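Local structure of 4-hydroxybutyrate CoA-transferase (Porphyromonas gingivalis, 3D3U) at residues D222-L225 / R226-G230; Y388-E392 / Y393-R397; R10-A14 / D15-V19. The protein probably transfers coenzyme A between acyl-CoA thioesters and small carboxylic acids such as acetate or 4-hydroxybutyrate. All coordinates share one frame; numbering follows the deposited sequence.

Contact 1: residues D222-L225 / R226-G230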
ATOM      1  N   ASP A 222      -4.368   1.829  13.312  1.00 24.79           N
ATOM      2  CA  ASP A 222      -4.678   3.011  14.064  1.00 22.23           C
ATOM      3  C   ASP A 222      -4.694   2.668  15.508  1.00 21.12           C
ATOM      4  O   ASP A 222      -4.465   3.531  16.314  1.00 21.37           O
ATOM      5  CB  ASP A 222      -6.029   3.579  13.676  1.00 22.55           C
ATOM      6  CG  ASP A 222      -6.297   4.917  14.298  1.00 23.28           C
ATOM      7  OD1 ASP A 222      -5.851   5.960  13.763  1.00 25.31           O
ATOM      8  OD2 ASP A 222      -6.958   5.024  15.360  1.00 27.94           O
ATOM      9  N   ALA A 223      -4.961   1.419  15.857  1.00 20.69           N
ATOM     10  CA  ALA A 223      -4.914   1.015  17.268  1.00 20.25           C
ATOM     11  C   ALA A 223      -3.483   1.048  17.697  1.00 19.97           C
ATOM     12  O   ALA A 223      -3.191   1.543  18.825  1.00 19.58           O
ATOM     13  CB  ALA A 223      -5.493  -0.376  17.505  1.00 20.23           C
ATOM     14  N   VAL A 224      -2.596   0.573  16.802  1.00 18.88           N
ATOM     15  CA  VAL A 224      -1.221   0.339  17.196  1.00 18.40           C
ATOM     16  C   VAL A 224      -0.624   1.656  17.491  1.00 19.07           C
ATOM     17  O   VAL A 224       0.085   1.796  18.480  1.00 20.31           O
ATOM     18  CB  VAL A 224      -0.339  -0.134  16.102  1.00 18.39           C
ATOM     19  CG1 VAL A 224       1.044  -0.429  16.679  1.00 16.70           C
ATOM     20  CG2 VAL A 224      -0.902  -1.304  15.442  1.00 19.20           C
ATOM     21  N   LEU A 225      -0.858   2.620  16.602  1.00 18.44           N
ATOM     22  CA  LEU A 225      -0.309   3.934  16.771  1.00 17.66           C
ATOM     23  C   LEU A 225      -0.915   4.604  18.001  1.00 18.50           C
ATOM     24  O   LEU A 225      -0.218   5.308  18.678  1.00 17.98           O
ATOM     25  CB  LEU A 225      -0.647   4.737  15.556  1.00 18.15           C
ATOM     26  CG  LEU A 225       0.297   5.015  14.409  1.00 16.54           C
ATOM     27  CD1 LEU A 225       1.337   3.906  14.394  1.00 13.33           C
ATOM     28  CD2 LEU A 225      -0.722   5.045  13.269  1.00 10.62           C
ATOM     29  N   ARG A 226      -2.200   4.358  18.319  1.00 19.55           N
ATOM     30  CA  ARG A 226      -2.763   4.798  19.614  1.00 20.11           C
ATOM     31  C   ARG A 226      -1.956   4.249  20.769  1.00 22.20           C
ATOM     32  O   ARG A 226      -1.533   5.020  21.632  1.00 24.87           O
ATOM     33  CB  ARG A 226      -4.241   4.506  19.794  1.00 19.16           C
ATOM     34  CG  ARG A 226      -5.229   5.553  19.214  1.00 19.28           C
ATOM     35  CD  ARG A 226      -4.888   7.064  19.452  1.00 23.97           C
ATOM     36  NE  ARG A 226      -5.802   7.842  18.606  1.00 33.81           N
ATOM     37  CZ  ARG A 226      -5.885   9.194  18.432  1.00 37.52           C
ATOM     38  NH1 ARG A 226      -5.065  10.082  19.017  1.00 39.99           N
ATOM     39  NH2 ARG A 226      -6.840   9.652  17.631  1.00 37.40           N
ATOM     40  N   ALA A 227      -1.665   2.939  20.788  1.00 23.51           N
ATOM     41  CA  ALA A 227      -0.827   2.318  21.866  1.00 22.45           C
ATOM     42  C   ALA A 227       0.590   2.920  21.946  1.00 22.97           C
ATOM     43  O   ALA A 227       1.330   2.676  22.887  1.00 23.97           O
ATOM     44  CB  ALA A 227      -0.763   0.769  21.668  1.00 21.79           C
ATOM     45  N   LEU A 228       1.033   3.681  20.958  1.00 22.94           N
ATOM     46  CA  LEU A 228       2.487   4.038  20.961  1.00 22.77           C
ATOM     47  C   LEU A 228       2.705   5.517  21.376  1.00 22.27           C
ATOM     48  O   LEU A 228       3.788   6.094  21.140  1.00 20.34           O
ATOM     49  CB  LEU A 228       3.119   3.726  19.573  1.00 21.55           C
ATOM     50  CG  LEU A 228       3.181   2.245  19.159  1.00 22.59           C
ATOM     51  CD1 LEU A 228       2.930   2.058  17.721  1.00 21.48           C
ATOM     52  CD2 LEU A 228       4.467   1.511  19.534  1.00 20.92           C
ATOM     53  N   GLU A 229       1.652   6.126  21.924  1.00 21.51           N
ATOM     54  CA  GLU A 229       1.736   7.521  22.266  1.00 23.44           C
ATOM     55  C   GLU A 229       2.760   7.804  23.402  1.00 22.58           C
ATOM     56  O   GLU A 229       3.262   8.922  23.495  1.00 23.33           O
ATOM     57  CB  GLU A 229       0.336   8.174  22.501  1.00 24.34           C
ATOM     58  CG  GLU A 229      -0.673   7.988  21.353  1.00 25.41           C
ATOM     59  CD  GLU A 229      -1.801   9.001  21.359  1.00 26.61           C
ATOM     60  OE1 GLU A 229      -2.580   9.097  20.344  1.00 32.26           O
ATOM     61  OE2 GLU A 229      -1.871   9.743  22.348  1.00 30.14           O
ATOM     62  N   GLY A 230       3.137   6.781  24.186  1.00 21.83           N
ATOM     63  CA  GLY A 230       4.295   6.861  25.080  1.00 19.35           C
ATOM     64  C   GLY A 230       5.661   6.447  24.535  1.00 19.16           C
ATOM     65  O   GLY A 230       6.622   6.219  25.310  1.00 19.33           O
TER

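Contact 2: residues Y388-E392 / Y393-R397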
ATOM      1  N   TYR A 388       6.131 -13.068  15.913  1.00 22.00           N
ATOM      2  CA  TYR A 388       5.033 -12.917  16.859  1.00 21.60           C
ATOM      3  C   TYR A 388       3.627 -12.899  16.248  1.00 20.52           C
ATOM      4  O   TYR A 388       3.452 -12.583  15.082  1.00 19.71           O
ATOM      5  CB  TYR A 388       5.163 -11.632  17.645  1.00 22.91           C
ATOM      6  CG  TYR A 388       6.405 -11.587  18.360  1.00 21.98           C
ATOM      7  CD1 TYR A 388       7.437 -10.838  17.907  1.00 22.29           C
ATOM      8  CD2 TYR A 388       6.546 -12.301  19.512  1.00 28.98           C
ATOM      9  CE1 TYR A 388       8.593 -10.795  18.565  1.00 28.54           C
ATOM     10  CE2 TYR A 388       7.740 -12.293  20.229  1.00 31.19           C
ATOM     11  CZ  TYR A 388       8.768 -11.537  19.742  1.00 29.27           C
ATOM     12  OH  TYR A 388       9.970 -11.535  20.440  1.00 28.52           O
ATOM     13  N   VAL A 389       2.635 -13.220  17.085  1.00 18.68           N
ATOM     14  CA  VAL A 389       1.234 -13.208  16.717  1.00 17.23           C
ATOM     15  C   VAL A 389       0.493 -12.648  17.903  1.00 17.57           C
ATOM     16  O   VAL A 389       0.724 -13.085  19.052  1.00 18.46           O
ATOM     17  CB  VAL A 389       0.717 -14.642  16.463  1.00 17.02           C
ATOM     18  CG1 VAL A 389      -0.648 -14.630  15.927  1.00 15.03           C
ATOM     19  CG2 VAL A 389       1.590 -15.313  15.503  1.00 15.63           C
ATOM     20  N   VAL A 390      -0.428 -11.718  17.637  1.00 16.61           N
ATOM     21  CA  VAL A 390      -1.069 -10.939  18.687  1.00 14.29           C
ATOM     22  C   VAL A 390      -2.544 -10.949  18.444  1.00 14.73           C
ATOM     23  O   VAL A 390      -2.961 -10.713  17.320  1.00 15.83           O
ATOM     24  CB  VAL A 390      -0.604  -9.475  18.595  1.00 13.33           C
ATOM     25  CG1 VAL A 390      -1.423  -8.599  19.532  1.00 11.71           C
ATOM     26  CG2 VAL A 390       0.878  -9.329  18.858  1.00  6.12           C
ATOM     27  N   THR A 391      -3.325 -11.141  19.490  1.00 14.88           N
ATOM     28  CA  THR A 391      -4.789 -11.054  19.426  1.00 15.77           C
ATOM     29  C   THR A 391      -5.241 -10.245  20.605  1.00 15.97           C
ATOM     30  O   THR A 391      -4.491 -10.063  21.588  1.00 17.22           O
ATOM     31  CB  THR A 391      -5.322 -12.467  19.588  1.00 16.95           C
ATOM     32  OG1 THR A 391      -5.415 -13.066  18.297  1.00 17.86           O
ATOM     33  CG2 THR A 391      -6.736 -12.517  20.085  1.00 17.19           C
ATOM     34  N   GLU A 392      -6.468  -9.777  20.596  1.00 15.71           N
ATOM     35  CA  GLU A 392      -6.944  -9.234  21.866  1.00 16.38           C
ATOM     36  C   GLU A 392      -6.567 -10.081  23.090  1.00 17.10           C
ATOM     37  O   GLU A 392      -6.572  -9.572  24.168  1.00 17.85           O
ATOM     38  CB  GLU A 392      -8.442  -8.982  21.892  1.00 15.61           C
ATOM     39  CG  GLU A 392      -9.287 -10.219  21.939  1.00 15.94           C
ATOM     40  CD  GLU A 392      -9.696 -10.734  20.543  1.00 21.02           C
ATOM     41  OE1 GLU A 392     -10.822 -11.455  20.452  1.00 20.40           O
ATOM     42  OE2 GLU A 392      -8.905 -10.410  19.564  1.00 13.60           O
ATOM     43  N   TYR A 393      -6.224 -11.357  22.968  1.00 18.12           N
ATOM     44  CA  TYR A 393      -5.990 -12.100  24.200  1.00 18.30           C
ATOM     45  C   TYR A 393      -4.541 -12.213  24.453  1.00 18.51           C
ATOM     46  O   TYR A 393      -4.164 -12.865  25.443  1.00 19.33           O
ATOM     47  CB  TYR A 393      -6.606 -13.507  24.228  1.00 18.12           C
ATOM     48  CG  TYR A 393      -8.068 -13.415  24.217  1.00 18.24           C
ATOM     49  CD1 TYR A 393      -8.781 -13.138  25.402  1.00 17.38           C
ATOM     50  CD2 TYR A 393      -8.767 -13.502  23.021  1.00 18.63           C
ATOM     51  CE1 TYR A 393     -10.156 -13.018  25.426  1.00 12.50           C
ATOM     52  CE2 TYR A 393     -10.152 -13.336  23.014  1.00 19.02           C
ATOM     53  CZ  TYR A 393     -10.832 -13.096  24.225  1.00 17.43           C
ATOM     54  OH  TYR A 393     -12.215 -13.002  24.196  1.00 21.78           O
ATOM     55  N   GLY A 394      -3.708 -11.626  23.608  1.00 17.86           N
ATOM     56  CA  GLY A 394      -2.304 -11.565  24.031  1.00 18.21           C
ATOM     57  C   GLY A 394      -1.360 -12.017  22.987  1.00 18.62           C
ATOM     58  O   GLY A 394      -1.757 -12.097  21.807  1.00 18.68           O
ATOM     59  N   VAL A 395      -0.131 -12.321  23.423  1.00 18.99           N
ATOM     60  CA  VAL A 395       1.026 -12.479  22.525  1.00 18.99           C
ATOM     61  C   VAL A 395       1.413 -13.927  22.363  1.00 19.60           C
ATOM     62  O   VAL A 395       1.112 -14.690  23.205  1.00 19.24           O
ATOM     63  CB  VAL A 395       2.193 -11.688  23.025  1.00 18.55           C
ATOM     64  CG1 VAL A 395       3.337 -11.800  22.062  1.00 19.74           C
ATOM     65  CG2 VAL A 395       1.824 -10.178  23.116  1.00 20.55           C
ATOM     66  N   ALA A 396       2.006 -14.327  21.232  1.00 22.04           N
ATOM     67  CA  ALA A 396       2.576 -15.680  21.047  1.00 23.54           C
ATOM     68  C   ALA A 396       3.867 -15.577  20.322  1.00 24.09           C
ATOM     69  O   ALA A 396       3.854 -15.078  19.233  1.00 24.02           O
ATOM     70  CB  ALA A 396       1.648 -16.574  20.256  1.00 23.30           C
ATOM     71  N   ARG A 397       4.947 -16.068  20.926  1.00 26.32           N
ATOM     72  CA  ARG A 397       6.249 -16.106  20.297  1.00 28.32           C
ATOM     73  C   ARG A 397       6.385 -17.348  19.486  1.00 29.36           C
ATOM     74  O   ARG A 397       6.184 -18.467  19.990  1.00 29.03           O
ATOM     75  CB  ARG A 397       7.402 -16.064  21.286  1.00 28.16           C
ATOM     76  CG  ARG A 397       8.891 -16.299  20.696  1.00 29.19           C
ATOM     77  CD  ARG A 397      10.034 -16.040  21.767  1.00 31.63           C
ATOM     78  NE  ARG A 397       9.577 -14.884  22.567  1.00 43.84           N
ATOM     79  CZ  ARG A 397       8.758 -14.960  23.640  1.00 45.49           C
ATOM     80  NH1 ARG A 397       8.319 -13.844  24.262  1.00 44.59           N
ATOM     81  NH2 ARG A 397       8.397 -16.169  24.101  1.00 47.92           N
TER

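Contact 3: residues R10-A14 / D15-V19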
ATOM      1  N   ARG A  10       0.835  20.166 -25.774  1.00 27.99           N
ATOM      2  CA  ARG A  10       0.495  18.738 -25.493  1.00 25.47           C
ATOM      3  C   ARG A  10      -0.769  18.614 -24.658  1.00 23.91           C
ATOM      4  O   ARG A  10      -1.226  17.507 -24.344  1.00 21.35           O
ATOM      5  CB  ARG A  10       1.626  18.103 -24.684  1.00 25.21           C
ATOM      6  CG  ARG A  10       2.747  17.315 -25.471  1.00 24.12           C
ATOM      7  CD  ARG A  10       4.157  17.696 -25.001  1.00 20.79           C
ATOM      8  NE  ARG A  10       5.152  16.659 -25.092  1.00 20.44           N
ATOM      9  CZ  ARG A  10       5.837  16.376 -26.174  1.00 26.06           C
ATOM     10  NH1 ARG A  10       5.653  17.008 -27.349  1.00 31.79           N
ATOM     11  NH2 ARG A  10       6.709  15.411 -26.101  1.00 26.81           N
ATOM     12  N   VAL A  11      -1.300  19.762 -24.230  1.00 23.51           N
ATOM     13  CA  VAL A  11      -2.628  19.787 -23.545  1.00 24.18           C
ATOM     14  C   VAL A  11      -3.871  19.519 -24.484  1.00 24.54           C
ATOM     15  O   VAL A  11      -3.923  20.054 -25.595  1.00 25.11           O
ATOM     16  CB  VAL A  11      -2.800  21.014 -22.574  1.00 23.08           C
ATOM     17  CG1 VAL A  11      -2.264  22.146 -23.170  1.00 22.94           C
ATOM     18  CG2 VAL A  11      -4.201  21.295 -22.261  1.00 21.30           C
ATOM     19  N   CYS A  12      -4.785  18.623 -24.053  1.00 23.75           N
ATOM     20  CA  CYS A  12      -6.039  18.300 -24.727  1.00 23.05           C
ATOM     21  C   CYS A  12      -7.107  17.999 -23.682  1.00 22.52           C
ATOM     22  O   CYS A  12      -6.920  18.237 -22.501  1.00 22.55           O
ATOM     23  CB  CYS A  12      -5.881  17.143 -25.721  1.00 22.22           C
ATOM     24  SG  CYS A  12      -4.919  15.754 -25.065  1.00 26.12           S
ATOM     25  N   SER A  13      -8.251  17.520 -24.138  1.00 22.63           N
ATOM     26  CA  SER A  13      -9.332  17.121 -23.270  1.00 21.87           C
ATOM     27  C   SER A  13      -9.063  15.699 -23.005  1.00 20.56           C
ATOM     28  O   SER A  13      -8.378  15.027 -23.750  1.00 19.95           O
ATOM     29  CB  SER A  13     -10.702  17.193 -24.005  1.00 22.74           C
ATOM     30  OG  SER A  13     -10.800  16.207 -25.037  1.00 22.51           O
ATOM     31  N   ALA A  14      -9.697  15.207 -21.975  1.00 19.68           N
ATOM     32  CA  ALA A  14      -9.630  13.822 -21.723  1.00 18.20           C
ATOM     33  C   ALA A  14     -10.025  13.084 -23.013  1.00 17.81           C
ATOM     34  O   ALA A  14      -9.309  12.149 -23.452  1.00 17.26           O
ATOM     35  CB  ALA A  14     -10.530  13.490 -20.596  1.00 17.48           C
ATOM     36  N   ASP A  15     -11.114  13.532 -23.637  1.00 17.40           N
ATOM     37  CA  ASP A  15     -11.746  12.756 -24.734  1.00 17.58           C
ATOM     38  C   ASP A  15     -10.831  12.706 -25.932  1.00 17.51           C
ATOM     39  O   ASP A  15     -10.655  11.649 -26.574  1.00 17.85           O
ATOM     40  CB  ASP A  15     -13.071  13.357 -25.190  1.00 17.43           C
ATOM     41  CG  ASP A  15     -14.236  13.262 -24.104  1.00 22.38           C
ATOM     42  OD1 ASP A  15     -15.044  12.282 -24.187  1.00 24.07           O
ATOM     43  OD2 ASP A  15     -14.453  14.127 -23.175  1.00 24.81           O
ATOM     44  N   GLU A  16     -10.175  13.836 -26.211  1.00 17.22           N
ATOM     45  CA  GLU A  16      -9.267  13.870 -27.328  1.00 15.21           C
ATOM     46  C   GLU A  16      -8.100  12.949 -27.042  1.00 13.71           C
ATOM     47  O   GLU A  16      -7.614  12.214 -27.951  1.00 12.05           O
ATOM     48  CB  GLU A  16      -8.792  15.258 -27.602  1.00 16.27           C
ATOM     49  CG  GLU A  16      -9.828  16.332 -27.772  1.00 18.47           C
ATOM     50  CD  GLU A  16      -9.174  17.709 -27.620  1.00 26.97           C
ATOM     51  OE1 GLU A  16      -8.552  17.990 -26.541  1.00 27.31           O
ATOM     52  OE2 GLU A  16      -9.237  18.517 -28.598  1.00 25.64           O
ATOM     53  N   ALA A  17      -7.656  12.952 -25.789  1.00 12.99           N
ATOM     54  CA  ALA A  17      -6.609  11.961 -25.384  1.00 13.65           C
ATOM     55  C   ALA A  17      -7.011  10.441 -25.416  1.00 13.45           C
ATOM     56  O   ALA A  17      -6.304   9.638 -25.987  1.00 12.07           O
ATOM     57  CB  ALA A  17      -5.983  12.331 -24.120  1.00 12.61           C
ATOM     58  N   VAL A  18      -8.147  10.069 -24.850  1.00 14.16           N
ATOM     59  CA  VAL A  18      -8.708   8.742 -25.135  1.00 16.22           C
ATOM     60  C   VAL A  18      -8.719   8.442 -26.630  1.00 16.91           C
ATOM     61  O   VAL A  18      -8.173   7.431 -27.114  1.00 16.37           O
ATOM     62  CB  VAL A  18     -10.193   8.622 -24.686  1.00 15.97           C
ATOM     63  CG1 VAL A  18     -10.817   7.416 -25.234  1.00 15.99           C
ATOM     64  CG2 VAL A  18     -10.303   8.571 -23.239  1.00 17.31           C
ATOM     65  N   VAL A  19      -9.357   9.293 -27.389  1.00 18.11           N
ATOM     66  CA  VAL A  19      -9.416   8.877 -28.759  1.00 21.42           C
ATOM     67  C   VAL A  19      -8.074   8.713 -29.441  1.00 23.57           C
ATOM     68  O   VAL A  19      -7.940   7.748 -30.147  1.00 24.74           O
ATOM     69  CB  VAL A  19     -10.315   9.670 -29.602  1.00 21.17           C
ATOM     70  CG1 VAL A  19     -10.208   9.153 -31.012  1.00 20.43           C
ATOM     71  CG2 VAL A  19     -11.712   9.501 -29.070  1.00 20.70           C
TER

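Contact 1: residues D222-L225 / R226-G230
Ala223 O accepts the shortest sound hydrogen bond of this contact, from Ala227 N at 2.9 Å. The N-H...O angle is 162°, and the spacing is that of an ordinary i to i+4 helical bond. One residue earlier, Arg226 N donates to Asp222 O at 3.1 Å, again i to i+4. The spacing then tightens: Leu228 N reaches Leu225 O at 3.1 Å, an i to i+3 link. A type I turn from Arg226 to Glu229 accompanies this change.

Among the side chains, Leu228 bends back over the preceding turn. Its first torsion (chi1 -66°) sets CG beside the backbone N, and CD1 then lies alongside Val224 CG1, the two side chains pointing the same way. Leu225 CD1 meets the same Leu228 methyl from another direction, at 4.1 Å. On the polar flank Arg226 and Glu229 form a salt bridge, Arg226 NH1 to Glu229 OE1 at 3.0 Å, with the carboxylate oxygen in the guanidinium plane. Asp222 OD2 stays 4.5 Å from Arg226 NE, so its opposite charge acts, if at all, without a bond. Helix 243-251 borders this flank: Arg247 has a long, weak ion pair with Asp222, and Lys251 one with Glu229. Ala223 and Ala227 touch helix 194-204. The arrangement is typical of the last turn of a helix, here helix 219-226, followed by a type I turn from Arg226 to Glu229 in the loop before the parallel strand 235-237.

Contact 2: residues Y388-E392 / Y393-R397
A tight antiparallel beta hairpin joins strands 388-391 and 394-397 through a type I turn from Thr391 to Gly394, with Glu392 and Tyr393 at its corners. The strand axes approach to 4.8 Å and their directions differ by 162°. Two hydrogen-bonded pairs establish the register. At Val389 and Ala396 the bonds are Val389 N to Ala396 O, 3.1 Å, and Ala396 N to Val389 O, 2.8 Å. At the turn, Thr391 N donates to Gly394 O at 3.0 Å, and Gly394 N returns a bond to Thr391 O at 2.7 Å. Gly394 has backbone angles at which a CB would press on the preceding carbonyl oxygen, which explains a glycine there.

Glu392 lays its aliphatic chain over the Tyr393 ring: Glu392 CG sits 3.8 Å from the ring centroid, over one face, a CH-pi contact. Chi1 of 72° and a bend at chi2 turn the chain this way, and its OE1 goes on to bond Ser359 OG. Thr391 CG2 comes obliquely to the same ring at Tyr393 CD2, 3.7 Å away, while Thr391 OG1 is bonded to Phe357 O. At the open end, Tyr388 and Arg397 run side by side, Tyr388 CE2 to Arg397 CB 3.9 Å, with ring and guanidinium planes nearly perpendicular.

The hairpin finishes one edge of the mixed sheet, strand 388-391 pairing in parallel with strand 352-356. Val390 and Val395 face helix 194-204, Val389 and Thr391 face helix 403-413, and Arg419 adds a cation-pi contact to Tyr393.

Contact 3: residues R10-A14 / D15-V19
The carboxylate of Glu16 is the flat group that joins residues 10-14 to residues 15-19, and it is met at OE1, where Ser13 donates twice. Ser13 N approaches Glu16 OE1 at 2.5 Å with an N-H...O angle of 153°, a bond whose very short length is doubtful at this resolution. Ser13 OG gives a second, weak bond to Glu16 OE1 at 3.2 Å. In return, Glu16 N donates to Ser13 OG at 2.7 Å and 165°. This reciprocal pairing of side chain with backbone is a capping box, with Ser13 as the N-cap of helix 14-21. Ser13 has OG between its backbone N and carbonyl carbon (chi1 68°), which places OG where Glu16 N can reach it.

Behind the box the regular helix begins: Ala17 N binds Ser13 O at 3.0 Å, and Val18 N binds Ala14 O at 2.8 Å. Cys12 SG packs against Ala17 CB at 3.7 Å, on the flank where both residues touch His176 of the strand 176-180. Asp15 turns its carboxylate outward from the box to a salt bridge with Arg46 and a hydrogen bond with Gln47, while Ala14 and Val18 pack against helix 38-46, touching Ala43.

Chemically, the box gives Glu16 N an acceptor and, if the very short Ser13 N to Glu16 OE1 distance is taken as a normal bond, the N-H of the cap residue too. The nearby helix N terminus would be expected to favour the ionised form of Glu16.

Overall arrangement
From the N terminus, contact 3 comes first, at the passage from helix 4-10 into helix 14-21, beside the parallel sheet that ends in strand 176-180. Contact 1 follows where helix 219-226 gives way to the loop before strand 235-237, and contact 2 comes last, at a hairpin on the edge of the mixed sheet. Each joins adjoining segments, so the loops they close are short; the three run in series and none nests or crosses. Contacts 1 and 2 share helix 194-204 as a neighbour and have centres about 16 Å apart. Contact 3 lies across the chain's centre, its own centre about 46 Å from that of contact 1.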